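Local coordinates for uncharacterized protein (Bacteroides ovatus CL02T12C04, PDB 6PTM), which probably acts as an exo-carrageenase of glycoside hydrolase family 42, releasing sugar units from the ends of carrageenan chains, at residues 247-250 and 254-257; 397-402 and 407-412; 426-431 and 486-491; 445-450 and 586-591. One frame throughout, in Å; residues are numbered along the deposited sequence.

Contact 1: 247-250 and 254-257; sequences DGPG and TMYD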
loop_
_atom_site.group_PDB
_atom_site.type_symbol
_atom_site.label_atom_id
_atom_site.label_comp_id
_atom_site.label_asym_id
_atom_site.label_seq_id
_atom_site.Cartn_x
_atom_site.Cartn_y
_atom_site.Cartn_z
ATOM N N ASP A 247 -20.857 -22.284 3.487
ATOM C CA ASP A 247 -21.481 -21.652 2.288
ATOM C C ASP A 247 -21.067 -20.173 2.225
ATOM O O ASP A 247 -20.680 -19.620 3.279
ATOM C CB ASP A 247 -23.008 -21.778 2.290
ATOM C CG ASP A 247 -23.519 -23.216 2.309
ATOM O OD1 ASP A 247 -22.813 -24.101 1.835
ATOM O OD2 ASP A 247 -24.630 -23.416 2.794
ATOM N N GLY A 248 -21.128 -19.575 1.032
ATOM C CA GLY A 248 -20.876 -18.150 0.808
ATOM C C GLY A 248 -19.539 -17.719 1.389
ATOM O O GLY A 248 -19.474 -16.745 2.110
ATOM N N PRO A 249 -18.436 -18.420 1.067
ATOM C CA PRO A 249 -17.113 -17.998 1.488
ATOM C C PRO A 249 -16.687 -16.736 0.721
ATOM O O PRO A 249 -17.305 -16.398 -0.301
ATOM C CB PRO A 249 -16.250 -19.196 1.097
ATOM C CG PRO A 249 -16.902 -19.663 -0.168
ATOM C CD PRO A 249 -18.371 -19.613 0.194
ATOM N N GLY A 250 -15.669 -16.068 1.255
ATOM C CA GLY A 250 -14.904 -15.013 0.565
ATOM C C GLY A 250 -13.634 -15.640 0.072
ATOM O O GLY A 250 -12.665 -15.636 0.791
ATOM N N THR A 254 -11.211 -16.359 3.307
ATOM C CA THR A 254 -12.266 -16.569 4.358
ATOM C C THR A 254 -13.169 -17.739 3.931
ATOM O O THR A 254 -14.176 -17.516 3.226
ATOM C CB THR A 254 -13.070 -15.292 4.662
ATOM O OG1 THR A 254 -12.209 -14.186 4.923
ATOM C CG2 THR A 254 -13.994 -15.475 5.849
ATOM N N MET A 255 -12.821 -18.963 4.317
ATOM C CA MET A 255 -13.431 -20.183 3.739
ATOM C C MET A 255 -14.572 -20.641 4.663
ATOM O O MET A 255 -14.633 -21.814 5.085
ATOM C CB MET A 255 -12.371 -21.270 3.544
ATOM C CG MET A 255 -11.390 -20.953 2.447
ATOM S SD MET A 255 -12.235 -20.466 0.928
ATOM C CE MET A 255 -13.133 -21.989 0.601
ATOM N N TYR A 256 -15.448 -19.711 4.995
ATOM C CA TYR A 256 -16.651 -19.938 5.816
ATOM C C TYR A 256 -17.538 -18.698 5.658
ATOM O O TYR A 256 -17.094 -17.692 5.103
ATOM C CB TYR A 256 -16.268 -20.268 7.260
ATOM C CG TYR A 256 -15.576 -19.185 8.050
ATOM C CD1 TYR A 256 -14.193 -19.120 8.158
ATOM C CD2 TYR A 256 -16.309 -18.198 8.686
ATOM C CE1 TYR A 256 -13.567 -18.106 8.887
ATOM C CE2 TYR A 256 -15.697 -17.158 9.373
ATOM C CZ TYR A 256 -14.319 -17.126 9.518
ATOM O OH TYR A 256 -13.738 -16.101 10.249
ATOM N N ASP A 257 -18.751 -18.782 6.180
ATOM C CA ASP A 257 -19.803 -17.758 5.992
ATOM C C ASP A 257 -19.675 -16.702 7.088
ATOM O O ASP A 257 -19.997 -17.022 8.232
ATOM C CB ASP A 257 -21.170 -18.435 6.072
ATOM C CG ASP A 257 -22.314 -17.451 5.902
ATOM O OD1 ASP A 257 -22.042 -16.280 5.576
ATOM O OD2 ASP A 257 -23.456 -17.880 6.049
HETATM O O HOH W 1 -17.997 -15.452 4.029
HETATM O O HOH W 2 -21.979 -15.405 2.725
HETATM O O HOH W 3 -12.203 -13.096 2.155
#
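Thr254 O is held by two N-H groups. Gly250 N donates to Thr254 O across the contact at 2.9 Å. Tyr256 N adds a weak bond from within 254-257, where Met255 is the centre of an inverse gamma turn. In return Thr254 N donates to Gly250 O at 3.0 Å. The two bonds across the contact make a single antiparallel hydrogen-bonded bridge, in the long loop between helices 236-241 and 261-278 of what is evidently a (beta/alpha)8 barrel.

Beyond this bridge the two segments part and water joins them. One water donates to both Gly248 O and Tyr256 O, the latter at 2.6 Å. Gly248 has a positive phi, a conformation that favours glycine. Pro249 lies against the turn, with Pro249 CB 3.4 Å from Thr254 O. The Met255 side chain starts out away from 247-250 but bends at all three torsions (chi1 -70°, chi2 -50°, chi3 -62°). These bends bring Met255 SD back to 4.2 Å from Pro249 CB. Tyr256 is turned away from 247-250. Thr254 CG2 lies over one face of the Tyr256 ring, near the rim. Tyr256 OH is hydrogen-bonded to His231 and Asn267.

Packing is tight at the far end, where Asp247 O comes within 3.1 Å of Asp257 CB. The Asp257 carboxylate is shared out: OD2 bonds to Ser309, and OD1 takes Asn259 N and stands 3.0 Å from a second water that also reaches Gly248 O.

Contact 2: 397-402 and 407-412; sequences PNLWSD and SGIDLE. With EDO (1,2-ethanediol), chain D.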
loop_
_atom_site.group_PDB
_atom_site.type_symbol
_atom_site.label_atom_id
_atom_site.label_comp_id
_atom_site.label_asym_id
_atom_site.label_seq_id
_atom_site.Cartn_x
_atom_site.Cartn_y
_atom_site.Cartn_z
ATOM N N PRO A 397 -4.948 -3.064 -2.724
ATOM C CA PRO A 397 -5.406 -1.744 -3.160
ATOM C C PRO A 397 -6.091 -1.717 -4.529
ATOM O O PRO A 397 -6.846 -0.812 -4.750
ATOM C CB PRO A 397 -4.121 -0.933 -3.223
ATOM C CG PRO A 397 -3.247 -1.595 -2.192
ATOM C CD PRO A 397 -3.533 -3.072 -2.353
ATOM N N ASN A 398 -5.787 -2.667 -5.416
ATOM C CA ASN A 398 -6.378 -2.720 -6.787
ATOM C C ASN A 398 -7.892 -3.024 -6.683
ATOM O O ASN A 398 -8.591 -2.733 -7.657
ATOM C CB ASN A 398 -5.584 -3.618 -7.775
ATOM C CG ASN A 398 -5.583 -5.109 -7.514
ATOM O OD1 ASN A 398 -6.163 -5.606 -6.557
ATOM N ND2 ASN A 398 -5.005 -5.864 -8.431
ATOM N N LEU A 399 -8.415 -3.476 -5.541
ATOM C CA LEU A 399 -9.886 -3.620 -5.375
ATOM C C LEU A 399 -10.552 -2.237 -5.299
ATOM O O LEU A 399 -11.751 -2.168 -5.466
ATOM C CB LEU A 399 -10.208 -4.498 -4.170
ATOM C CG LEU A 399 -9.785 -5.957 -4.261
ATOM C CD1 LEU A 399 -10.181 -6.713 -3.012
ATOM C CD2 LEU A 399 -10.404 -6.612 -5.484
ATOM N N TRP A 400 -9.780 -1.165 -5.122
ATOM C CA TRP A 400 -10.222 0.234 -5.340
ATOM C C TRP A 400 -9.585 0.850 -6.593
ATOM O O TRP A 400 -10.323 1.549 -7.307
ATOM C CB TRP A 400 -9.910 1.102 -4.131
ATOM C CG TRP A 400 -10.323 2.518 -4.316
ATOM C CD1 TRP A 400 -11.532 3.073 -4.025
ATOM C CD2 TRP A 400 -9.494 3.591 -4.789
ATOM N NE1 TRP A 400 -11.520 4.415 -4.313
ATOM C CE2 TRP A 400 -10.281 4.755 -4.788
ATOM C CE3 TRP A 400 -8.178 3.674 -5.242
ATOM C CZ2 TRP A 400 -9.806 5.981 -5.238
ATOM C CZ3 TRP A 400 -7.682 4.897 -5.640
ATOM C CH2 TRP A 400 -8.499 6.027 -5.657
ATOM N N SER A 401 -8.279 0.659 -6.842
ATOM C CA SER A 401 -7.596 1.399 -7.943
ATOM C C SER A 401 -7.995 0.812 -9.313
ATOM O O SER A 401 -7.907 1.557 -10.288
ATOM C CB SER A 401 -6.086 1.459 -7.752
ATOM O OG SER A 401 -5.516 0.161 -7.629
ATOM N N ASP A 402 -8.406 -0.458 -9.391
ATOM C CA ASP A 402 -8.971 -1.065 -10.628
ATOM C C ASP A 402 -10.505 -0.924 -10.596
ATOM O O ASP A 402 -11.045 -0.328 -9.641
ATOM C CB ASP A 402 -8.482 -2.494 -10.860
ATOM C CG ASP A 402 -7.030 -2.603 -11.345
ATOM O OD1 ASP A 402 -6.457 -1.586 -11.768
ATOM O OD2 ASP A 402 -6.474 -3.703 -11.249
ATOM N N SER A 407 -16.218 -7.108 -4.842
ATOM C CA SER A 407 -15.419 -7.814 -3.806
ATOM C C SER A 407 -16.015 -7.620 -2.402
ATOM O O SER A 407 -15.582 -8.340 -1.504
ATOM C CB SER A 407 -13.989 -7.322 -3.792
ATOM O OG SER A 407 -13.967 -5.946 -3.452
ATOM N N GLY A 408 -16.858 -6.610 -2.197
ATOM C CA GLY A 408 -17.367 -6.228 -0.862
ATOM C C GLY A 408 -16.340 -5.393 -0.099
ATOM O O GLY A 408 -16.523 -5.122 1.110
ATOM N N ILE A 409 -15.270 -4.991 -0.785
ATOM C CA ILE A 409 -14.201 -4.162 -0.191
ATOM C C ILE A 409 -14.490 -2.693 -0.484
ATOM O O ILE A 409 -14.356 -2.240 -1.673
ATOM C CB ILE A 409 -12.824 -4.614 -0.708
ATOM C CG1 ILE A 409 -12.566 -6.067 -0.310
ATOM C CG2 ILE A 409 -11.733 -3.683 -0.217
ATOM C CD1 ILE A 409 -12.708 -6.384 1.180
ATOM N N ASP A 410 -14.803 -1.981 0.592
ATOM C CA ASP A 410 -15.060 -0.523 0.622
ATOM C C ASP A 410 -13.803 0.114 1.217
ATOM O O ASP A 410 -13.684 0.132 2.437
ATOM C CB ASP A 410 -16.343 -0.236 1.400
ATOM C CG ASP A 410 -16.747 1.233 1.526
ATOM O OD1 ASP A 410 -15.898 2.129 1.265
ATOM O OD2 ASP A 410 -17.903 1.477 1.904
ATOM N N LEU A 411 -12.853 0.521 0.388
ATOM C CA LEU A 411 -11.524 0.964 0.887
ATOM C C LEU A 411 -11.713 2.148 1.848
ATOM O O LEU A 411 -10.962 2.270 2.842
ATOM C CB LEU A 411 -10.611 1.343 -0.295
ATOM C CG LEU A 411 -9.179 1.725 0.072
ATOM C CD1 LEU A 411 -8.535 0.679 0.950
ATOM C CD2 LEU A 411 -8.327 1.936 -1.172
ATOM N N GLU A 412 -12.631 3.058 1.545
ATOM C CA GLU A 412 -12.839 4.230 2.418
ATOM C C GLU A 412 -13.286 3.739 3.796
ATOM O O GLU A 412 -12.683 4.139 4.794
ATOM C CB GLU A 412 -13.925 5.157 1.897
ATOM C CG GLU A 412 -14.239 6.244 2.893
ATOM C CD GLU A 412 -15.071 7.390 2.328
ATOM O OE1 GLU A 412 -15.906 7.073 1.463
ATOM O OE2 GLU A 412 -14.914 8.568 2.756
HETATM C C1 EDO D . -7.189 2.162 -13.985
HETATM O O1 EDO D . -6.556 2.118 -12.712
HETATM C C2 EDO D . -8.049 1.006 -14.216
HETATM O O2 EDO D . -7.422 -0.203 -13.837
HETATM O O HOH W 4 -14.046 -3.183 -4.210
#
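Leu399 runs from a short helix, 398-401, onto an ST turn at Ser407. Both belong to the connection between strands 391-394 and 421-423 of the (beta/alpha)8 barrel. Leu399 CB lies 4.1 Å from Ser407 OG. Beyond CG the chain forks. Leu399 CD1 meets Ile409 CG1 at 3.7 Å, the two side chains crossing at a slant, while Leu399 CD2 rests on Ser407 CB at 4.0 Å.

Ser407 OG sits between its backbone N and carbonyl carbon (chi1 63°), and this lets it accept from Ile409 N at 3.1 Å, closing the turn. Ser407 OG also donates to a water at 2.9 Å. That water gives its own protons to Leu399 O at 2.8 Å and Ile409 O at 2.7 Å, so it ties the segments together. With an alanine at Ser407, Ile409 N is likely to lose its acceptor and the water its donor.

At the C-terminal end of the short helix, an ethanediol molecule, probably from the crystallisation liquor, donates to Ser401 O and Asp402 OD1. The Trp400 ring stacks on Phe456 and meets Phe599 edge-to-face. Leu411 crosses Trp400 at about a right angle, and Leu411 CD2 presses on Trp400 CB at 3.5 Å.

Contact 3: 426-431 and 486-491; sequences SSCGAW and KEYARG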
loop_
_atom_site.group_PDB
_atom_site.type_symbol
_atom_site.label_atom_id
_atom_site.label_comp_id
_atom_site.label_asym_id
_atom_site.label_seq_id
_atom_site.Cartn_x
_atom_site.Cartn_y
_atom_site.Cartn_z
ATOM N N SER A 426 1.001 -3.690 -4.405
ATOM C CA SER A 426 1.915 -4.191 -5.460
ATOM C C SER A 426 2.342 -3.028 -6.355
ATOM O O SER A 426 1.543 -2.075 -6.543
ATOM C CB SER A 426 1.278 -5.233 -6.350
ATOM O OG SER A 426 0.901 -6.373 -5.613
ATOM N N SER A 427 3.530 -3.156 -6.941
ATOM C CA SER A 427 4.018 -2.294 -8.042
ATOM C C SER A 427 4.622 -3.198 -9.135
ATOM O O SER A 427 3.879 -3.845 -9.869
ATOM C CB SER A 427 4.976 -1.246 -7.508
ATOM O OG SER A 427 6.076 -1.850 -6.829
ATOM N N CYS A 428 5.937 -3.265 -9.220
ATOM C CA CYS A 428 6.667 -4.193 -10.115
ATOM C C CYS A 428 6.489 -3.800 -11.595
ATOM O O CYS A 428 5.698 -2.862 -11.925
ATOM C CB CYS A 428 6.267 -5.641 -9.847
ATOM S SG CYS A 428 6.895 -6.243 -8.256
ATOM N N GLY A 429 7.234 -4.506 -12.445
ATOM C CA GLY A 429 7.402 -4.214 -13.883
ATOM C C GLY A 429 6.489 -5.076 -14.748
ATOM O O GLY A 429 5.427 -5.560 -14.250
ATOM N N ALA A 430 6.880 -5.262 -16.020
ATOM C CA ALA A 430 6.030 -5.914 -17.041
ATOM C C ALA A 430 5.820 -7.376 -16.636
ATOM O O ALA A 430 6.752 -8.004 -16.109
ATOM C CB ALA A 430 6.659 -5.776 -18.415
ATOM N N TRP A 431 4.627 -7.902 -16.883
ATOM C CA TRP A 431 4.264 -9.326 -16.643
ATOM C C TRP A 431 5.138 -10.259 -17.491
ATOM O O TRP A 431 5.652 -9.811 -18.492
ATOM C CB TRP A 431 2.786 -9.523 -16.961
ATOM C CG TRP A 431 1.881 -8.958 -15.913
ATOM C CD1 TRP A 431 2.170 -7.988 -14.990
ATOM C CD2 TRP A 431 0.518 -9.355 -15.688
ATOM N NE1 TRP A 431 1.078 -7.766 -14.191
ATOM C CE2 TRP A 431 0.044 -8.581 -14.598
ATOM C CE3 TRP A 431 -0.348 -10.271 -16.308
ATOM C CZ2 TRP A 431 -1.262 -8.711 -14.111
ATOM C CZ3 TRP A 431 -1.641 -10.392 -15.829
ATOM C CH2 TRP A 431 -2.087 -9.615 -14.749
ATOM N N LYS A 486 19.071 -2.312 -7.746
ATOM C CA LYS A 486 18.910 -1.641 -6.441
ATOM C C LYS A 486 18.211 -0.286 -6.666
ATOM O O LYS A 486 17.518 0.135 -5.738
ATOM C CB LYS A 486 20.259 -1.505 -5.752
ATOM C CG LYS A 486 21.246 -0.537 -6.385
ATOM C CD LYS A 486 22.588 -0.749 -5.749
ATOM C CE LYS A 486 23.465 0.476 -5.697
ATOM N NZ LYS A 486 23.803 0.898 -7.060
ATOM N N GLU A 487 18.395 0.376 -7.821
ATOM C CA GLU A 487 17.790 1.716 -8.112
ATOM C C GLU A 487 16.256 1.559 -8.134
ATOM O O GLU A 487 15.549 2.430 -7.645
ATOM C CB GLU A 487 18.284 2.303 -9.440
ATOM C CG GLU A 487 19.738 2.779 -9.429
ATOM C CD GLU A 487 20.830 1.708 -9.500
ATOM O OE1 GLU A 487 20.539 0.556 -9.867
ATOM O OE2 GLU A 487 21.949 2.013 -9.092
ATOM N N TYR A 488 15.765 0.498 -8.757
ATOM C CA TYR A 488 14.317 0.211 -8.796
ATOM C C TYR A 488 13.809 0.051 -7.359
ATOM O O TYR A 488 12.772 0.634 -6.994
ATOM C CB TYR A 488 13.989 -1.048 -9.607
ATOM C CG TYR A 488 12.566 -1.459 -9.365
ATOM C CD1 TYR A 488 11.505 -0.752 -9.932
ATOM C CD2 TYR A 488 12.276 -2.443 -8.436
ATOM C CE1 TYR A 488 10.187 -1.073 -9.632
ATOM C CE2 TYR A 488 10.969 -2.787 -8.141
ATOM C CZ TYR A 488 9.919 -2.098 -8.734
ATOM O OH TYR A 488 8.626 -2.450 -8.405
ATOM N N ALA A 489 14.539 -0.713 -6.555
ATOM C CA ALA A 489 14.056 -1.086 -5.209
ATOM C C ALA A 489 13.960 0.194 -4.360
ATOM O O ALA A 489 12.890 0.450 -3.665
ATOM C CB ALA A 489 14.971 -2.127 -4.594
ATOM N N ARG A 490 15.034 0.994 -4.378
ATOM C CA ARG A 490 15.118 2.283 -3.627
ATOM C C ARG A 490 14.017 3.239 -4.102
ATOM O O ARG A 490 13.335 3.840 -3.249
ATOM C CB ARG A 490 16.490 2.928 -3.821
ATOM C CG ARG A 490 16.586 4.380 -3.388
ATOM C CD ARG A 490 18.020 4.869 -3.497
ATOM N NE ARG A 490 18.876 4.226 -2.504
ATOM C CZ ARG A 490 19.091 4.662 -1.258
ATOM N NH1 ARG A 490 18.517 5.766 -0.834
ATOM N NH2 ARG A 490 19.885 3.981 -0.429
ATOM N N GLY A 491 13.869 3.428 -5.404
ATOM C CA GLY A 491 12.857 4.377 -5.933
ATOM C C GLY A 491 11.464 4.034 -5.452
ATOM O O GLY A 491 10.665 4.928 -5.127
#
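Tyr488 OH is the point where the helix meets the loop. Tyr488 OH accepts a hydrogen bond from Cys428 N at 2.9 Å, with a bent N-H...O angle of 131°. The same hydroxyl is hydrogen-bonded to Met473 O, so it spans two loops at once. The tyrosine extends across to 426-431 because CG is anti to the backbone N (chi1 168°). Ser427 OG lies 3.1 Å from Tyr488 OH. Tyr488 CZ lies 4.1 Å from Cys428 CA. The Cys428 side chain starts away from the helix, and Cys428 SG stays 4.2 Å from Tyr488 OH.

In the second shell, Ser427 OG is hydrogen-bonded to Asn492 OD1, one turn further along the helix. The backbone of Ser427 is hydrogen-bonded to His472, which lies next to Met473, and the backbone of Cys428 to Asp446. The residues facing Tyr488 are therefore fixed from several directions. A phenylalanine in place of Tyr488 would probably leave Cys428 N and Met473 O without their shared partner.

In the (beta/alpha)8 barrel, loop 426-431 follows strand 421-423, and helix 486-498 comes between strands 466-471 and 503-506 along the chain. On another side, that helix packs on helix 534-549, where Arg490 forms salt bridges with Glu539 and Asp546.

Contact 4: 445-450 and 586-591; sequences FDWVEI and IYEKLN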
loop_
_atom_site.group_PDB
_atom_site.type_symbol
_atom_site.label_atom_id
_atom_site.label_comp_id
_atom_site.label_asym_id
_atom_site.label_seq_id
_atom_site.Cartn_x
_atom_site.Cartn_y
_atom_site.Cartn_z
ATOM N N PHE A 445 7.126 1.268 -14.040
ATOM C CA PHE A 445 6.513 0.239 -13.163
ATOM C C PHE A 445 5.049 0.622 -12.945
ATOM O O PHE A 445 4.630 1.748 -13.276
ATOM C CB PHE A 445 7.266 0.061 -11.825
ATOM C CG PHE A 445 7.458 1.331 -11.023
ATOM C CD1 PHE A 445 6.463 1.810 -10.189
ATOM C CD2 PHE A 445 8.644 2.030 -11.085
ATOM C CE1 PHE A 445 6.632 2.990 -9.478
ATOM C CE2 PHE A 445 8.807 3.215 -10.381
ATOM C CZ PHE A 445 7.791 3.702 -9.597
ATOM N N ASP A 446 4.302 -0.284 -12.337
ATOM C CA ASP A 446 2.883 -0.022 -12.023
ATOM C C ASP A 446 2.874 0.879 -10.782
ATOM O O ASP A 446 2.957 0.338 -9.675
ATOM C CB ASP A 446 2.112 -1.339 -11.860
ATOM C CG ASP A 446 0.656 -1.080 -11.492
ATOM O OD1 ASP A 446 0.258 0.107 -11.503
ATOM O OD2 ASP A 446 -0.051 -2.049 -11.187
ATOM N N TRP A 447 2.771 2.194 -10.984
ATOM C CA TRP A 447 2.835 3.255 -9.943
ATOM C C TRP A 447 1.469 3.490 -9.269
ATOM O O TRP A 447 1.417 4.338 -8.371
ATOM C CB TRP A 447 3.336 4.585 -10.549
ATOM C CG TRP A 447 2.432 5.130 -11.618
ATOM C CD1 TRP A 447 2.146 4.533 -12.819
ATOM C CD2 TRP A 447 1.624 6.324 -11.580
ATOM N NE1 TRP A 447 1.254 5.280 -13.539
ATOM C CE2 TRP A 447 0.926 6.396 -12.816
ATOM C CE3 TRP A 447 1.441 7.351 -10.650
ATOM C CZ2 TRP A 447 0.036 7.422 -13.111
ATOM C CZ3 TRP A 447 0.591 8.389 -10.963
ATOM C CH2 TRP A 447 -0.115 8.412 -12.164
ATOM N N VAL A 448 0.386 2.857 -9.718
ATOM C CA VAL A 448 -0.999 3.345 -9.442
ATOM C C VAL A 448 -1.368 3.048 -7.972
ATOM O O VAL A 448 -1.964 3.933 -7.337
ATOM C CB VAL A 448 -2.043 2.779 -10.435
ATOM C CG1 VAL A 448 -3.444 3.180 -10.044
ATOM C CG2 VAL A 448 -1.801 3.270 -11.853
ATOM N N GLU A 449 -1.035 1.867 -7.445
ATOM C CA GLU A 449 -1.373 1.523 -6.037
ATOM C C GLU A 449 -0.577 2.398 -5.046
ATOM O O GLU A 449 -1.218 3.002 -4.135
ATOM C CB GLU A 449 -1.182 0.034 -5.820
ATOM C CG GLU A 449 -2.147 -0.779 -6.645
ATOM C CD GLU A 449 -1.984 -2.272 -6.457
ATOM O OE1 GLU A 449 -1.666 -2.711 -5.316
ATOM O OE2 GLU A 449 -2.145 -2.965 -7.459
ATOM N N ILE A 450 0.757 2.488 -5.164
ATOM C CA ILE A 450 1.585 3.230 -4.160
ATOM C C ILE A 450 1.442 4.757 -4.304
ATOM O O ILE A 450 1.849 5.463 -3.364
ATOM C CB ILE A 450 3.054 2.796 -4.204
ATOM C CG1 ILE A 450 3.717 3.019 -5.563
ATOM C CG2 ILE A 450 3.202 1.352 -3.731
ATOM C CD1 ILE A 450 5.226 2.800 -5.514
ATOM N N ILE A 586 -7.681 11.700 -14.572
ATOM C CA ILE A 586 -7.656 13.058 -13.974
ATOM C C ILE A 586 -6.540 13.106 -12.906
ATOM O O ILE A 586 -5.792 14.110 -12.873
ATOM C CB ILE A 586 -9.036 13.535 -13.453
ATOM C CG1 ILE A 586 -8.938 14.925 -12.820
ATOM C CG2 ILE A 586 -9.670 12.573 -12.463
ATOM C CD1 ILE A 586 -8.296 16.012 -13.693
ATOM N N TYR A 587 -6.359 12.050 -12.114
ATOM C CA TYR A 587 -5.228 11.947 -11.143
ATOM C C TYR A 587 -3.895 12.151 -11.862
ATOM O O TYR A 587 -3.091 12.978 -11.430
ATOM C CB TYR A 587 -5.197 10.574 -10.473
ATOM C CG TYR A 587 -4.100 10.395 -9.463
ATOM C CD1 TYR A 587 -4.163 10.994 -8.215
ATOM C CD2 TYR A 587 -2.954 9.683 -9.779
ATOM C CE1 TYR A 587 -3.140 10.850 -7.284
ATOM C CE2 TYR A 587 -1.923 9.519 -8.856
ATOM C CZ TYR A 587 -2.027 10.083 -7.597
ATOM O OH TYR A 587 -1.033 9.920 -6.706
ATOM N N GLU A 588 -3.652 11.376 -12.920
ATOM C CA GLU A 588 -2.402 11.439 -13.738
ATOM C C GLU A 588 -2.218 12.858 -14.300
ATOM O O GLU A 588 -1.081 13.405 -14.303
ATOM C CB GLU A 588 -2.511 10.417 -14.860
ATOM C CG GLU A 588 -1.334 10.378 -15.798
ATOM C CD GLU A 588 -1.455 9.284 -16.842
ATOM O OE1 GLU A 588 -2.503 9.234 -17.540
ATOM O OE2 GLU A 588 -0.503 8.501 -16.973
ATOM N N LYS A 589 -3.309 13.442 -14.774
ATOM C CA LYS A 589 -3.303 14.793 -15.368
ATOM C C LYS A 589 -2.832 15.802 -14.328
ATOM O O LYS A 589 -2.128 16.709 -14.710
ATOM C CB LYS A 589 -4.692 15.115 -15.926
ATOM C CG LYS A 589 -4.740 16.391 -16.724
ATOM C CD LYS A 589 -3.951 16.266 -18.019
ATOM C CE LYS A 589 -4.200 17.409 -18.967
ATOM N NZ LYS A 589 -3.444 17.166 -20.222
ATOM N N LEU A 590 -3.180 15.632 -13.047
ATOM C CA LEU A 590 -2.900 16.644 -12.007
ATOM C C LEU A 590 -1.591 16.347 -11.252
ATOM O O LEU A 590 -1.110 17.239 -10.615
ATOM C CB LEU A 590 -4.074 16.714 -11.025
ATOM C CG LEU A 590 -5.430 17.160 -11.575
ATOM C CD1 LEU A 590 -6.455 17.170 -10.445
ATOM C CD2 LEU A 590 -5.352 18.520 -12.256
ATOM N N ASN A 591 -1.063 15.132 -11.302
ATOM C CA ASN A 591 -0.087 14.617 -10.309
ATOM C C ASN A 591 1.375 15.009 -10.593
ATOM O O ASN A 591 2.249 14.703 -9.725
ATOM C CB ASN A 591 -0.089 13.095 -10.222
ATOM C CG ASN A 591 0.670 12.632 -9.001
ATOM O OD1 ASN A 591 0.405 13.127 -7.911
ATOM N ND2 ASN A 591 1.621 11.734 -9.188
#
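Trp447 and Tyr587 lie nearly parallel but slid apart. The tyrosine ring and the six-membered ring of the indole are tilted by 26°, with centroids 5.8 Å apart, so they barely overlap. The touch is at the rims: Trp447 CZ3 comes to 3.5 Å from Tyr587 CE2, at the edge of the tyrosine ring and near its plane. This joins the N-terminal region of barrel helix 448-460 to helix 579-590. The latter helix is part of a beta-alpha-beta unit between strands 564-567 and 597-600 of a separate parallel-sheet domain.

Two other flat groups flank the indole. The Glu588 side chain crosses that of Trp447 at about a right angle, yet its carboxylate plane is only 25° from the indole. Glu588 OE2 is 4.0 Å from Trp447 CZ2 and is bonded to Tyr443 OH. The Asn591 side chain slides past that of Trp447, its amide turned by only 20° from the indole, with Asn591 ND2 3.9 Å from Trp447 CZ3. Asn591 ND2 bonds to Glu708, on a strand of the antiparallel sheet, and Tyr587 OH bonds to Asp455. These outside partners help hold the flat groups round the indole in place.

Trp447 takes the crowded position about its first torsion. Its first side-chain bond points toward 586-591, and the indole ring reaches Tyr587, Glu588 and Asn591. Val448 CG2 lies 4.0 Å above the plane of the Trp447 indole, offset toward the rim. Val448 N makes a capping bond to Asp446 OD1 at 3.3 Å, met from above the carboxylate plane.

Overall arrangement
Contacts 2, 3 and 4 form a connected group, with Glu449 of contact 4 as a common neighbour. Glu449 OE2 packs 3.5 Å from Asn398 CB of contact 2. Glu449 OE1 probably accepts from Ser426 N of contact 3 at 3.0 Å. Contacts 3 and 4 are also joined by a probable hydrogen bond from Asp446 N to Cys428 O, likewise 3.0 Å. Contact 1 stands apart, its centre about 19 Å from that of contact 2 and about 34 Å from those of contacts 3 and 4. Trp296 still borders both contacts 1 and 2, touching Thr254 and bonding to the Ser407 backbone. Segments 397-402 and 426-431 follow barrel strands, the side where such hydrolases generally hold substrate. Contact 4 joins the barrel to the next domain.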